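Local coordinates for stage II sporulation protein E (SpoIIE) (Moorella thermoacetica, PDB 3ZT9) that probably acts as a manganese-dependent PP2C-type serine/threonine phosphatase in signalling by a bacterial stressosome, at residues Lys3-Ile8 and Val189-Arg193. Numbering follows the deposited sequence.
With MN (manganese (II) ion), chain D.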
# COMPACT_ATOMS: atom_id res chain seq x y z
N LYS A 3 4.62 19.75 4.67
CA LYS A 3 5.08 18.41 4.33
C LYS A 3 3.99 17.34 4.55
O LYS A 3 3.17 17.47 5.48
CB LYS A 3 6.30 18.07 5.18
CG LYS A 3 6.85 16.67 4.96
CD LYS A 3 7.65 16.19 6.17
CE LYS A 3 6.77 15.43 7.17
NZ LYS A 3 7.55 14.67 8.18
N LEU A 4 3.97 16.30 3.72
CA LEU A 4 3.10 15.14 4.00
C LEU A 4 3.81 14.24 5.01
O LEU A 4 4.92 13.79 4.76
CB LEU A 4 2.76 14.38 2.70
CG LEU A 4 1.65 13.33 2.79
CD1 LEU A 4 0.26 13.97 2.97
CD2 LEU A 4 1.64 12.41 1.56
N GLU A 5 3.18 14.00 6.16
CA GLU A 5 3.73 13.13 7.18
C GLU A 5 3.43 11.69 6.79
O GLU A 5 2.28 11.38 6.44
CB GLU A 5 3.07 13.44 8.52
CG GLU A 5 3.67 12.66 9.68
CD GLU A 5 3.00 12.91 11.04
OE1 GLU A 5 1.80 13.30 11.16
OE2 GLU A 5 3.72 12.67 12.02
N VAL A 6 4.41 10.81 6.87
CA VAL A 6 4.13 9.41 6.49
C VAL A 6 4.72 8.46 7.51
O VAL A 6 5.88 8.60 7.90
CB VAL A 6 4.73 9.01 5.12
CG1 VAL A 6 4.30 7.60 4.74
CG2 VAL A 6 4.33 10.01 4.04
N GLY A 7 3.92 7.49 7.95
CA GLY A 7 4.38 6.46 8.86
C GLY A 7 4.29 5.10 8.19
O GLY A 7 3.33 4.79 7.46
N ILE A 8 5.31 4.27 8.44
CA ILE A 8 5.34 2.89 7.94
C ILE A 8 5.53 1.93 9.11
O ILE A 8 6.39 2.16 9.95
CB ILE A 8 6.51 2.68 6.98
CG1 ILE A 8 6.31 3.52 5.71
CG2 ILE A 8 6.66 1.21 6.62
CD1 ILE A 8 7.47 3.38 4.70
N VAL A 189 1.57 -1.58 7.15
CA VAL A 189 0.64 -0.46 7.21
C VAL A 189 1.36 0.81 6.86
O VAL A 189 2.46 1.03 7.38
CB VAL A 189 0.11 -0.21 8.65
CG1 VAL A 189 -1.06 0.82 8.60
CG2 VAL A 189 -0.32 -1.50 9.30
N ILE A 190 0.72 1.67 6.05
CA ILE A 190 1.21 3.04 5.81
C ILE A 190 0.09 4.02 6.16
O ILE A 190 -1.06 3.77 5.83
CB ILE A 190 1.56 3.25 4.32
CG1 ILE A 190 2.74 2.34 3.95
CG2 ILE A 190 1.93 4.69 4.06
CD1 ILE A 190 3.08 2.43 2.42
N VAL A 191 0.40 5.12 6.85
CA VAL A 191 -0.55 6.23 6.98
C VAL A 191 0.19 7.47 6.50
O VAL A 191 1.32 7.65 6.88
CB VAL A 191 -0.95 6.43 8.45
CG1 VAL A 191 -1.68 7.77 8.62
CG2 VAL A 191 -1.84 5.22 8.94
N ALA A 192 -0.47 8.28 5.67
CA ALA A 192 0.08 9.55 5.16
C ALA A 192 -0.96 10.64 5.42
O ALA A 192 -2.14 10.45 5.14
CB ALA A 192 0.36 9.46 3.67
N ARG A 193 -0.54 11.79 5.95
CA ARG A 193 -1.51 12.85 6.17
C ARG A 193 -0.85 14.20 6.23
O ARG A 193 0.35 14.27 6.49
CB ARG A 193 -2.22 12.60 7.48
CG ARG A 193 -1.26 12.54 8.65
CD ARG A 193 -1.94 11.97 9.90
NE ARG A 193 -1.01 12.07 11.00
CZ ARG A 193 -1.31 11.79 12.26
NH1 ARG A 193 -2.51 11.35 12.59
NH2 ARG A 193 -0.39 11.97 13.18
OXT ARG A 193 -1.53 15.20 6.04
MN MN D . -1.22 17.39 6.76
O HOH W 1 0.44 17.49 5.30
O HOH W 2 0.05 16.53 8.44
O HOH W 3 -2.72 17.37 8.33
O HOH W 4 -0.75 19.35 7.73
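Antiparallel pairing of the two chain termini closes one edge of a five-stranded sheet here: the N-terminal edge strand 6-11 lies against the C-terminal strand 187-192. The short strand segments run at 171°, with axes 4.7 Å apart. Gly7 and Val191 form the hydrogen-bonded pair, Gly7 N giving to Val191 O at 2.8 Å and Val191 N to Gly7 O at 3.0 Å. Val6 with Ala192 and Ile8 with Ile190 are the flanking non-hydrogen-bonded pairs, where CA-H...O contacts such as Ala192 CA to Glu5 O (3.1 Å) fill in. The same pattern persists to the chain end, because Glu5 N meets Arg193 O and Arg193 N meets Glu5 O, both at 2.9 Å.

One face is apolar: Val6 CG1 meets Ile190 CG2 at 3.8 Å, and Leu4 CD2 reaches Ala192 CB at the same distance. The face of Val191 carries a salt bridge at the chain end, where Glu5 OE1 and Arg193 NE (3.1 Å) link the two segments, while Glu5 OE2 accepts from Ala169 N and the guanidinium also bonds to Leu162 O. The terminal carboxylate adds a metal: Arg193 OXT binds manganese at 2.3 Å beside four waters and Glu141, and one of those waters donates to Lys3 O. This ion is distinct from those bound by Asp38, Asp150 and Asp185.

The apolar face packs on strands 21-28 and 31-39 of the second sheet, as in the PP2C beta-sandwich; the salt bridge lies against the start of helix 169-180, and strand 144-148 continues the sheet beyond 187-192.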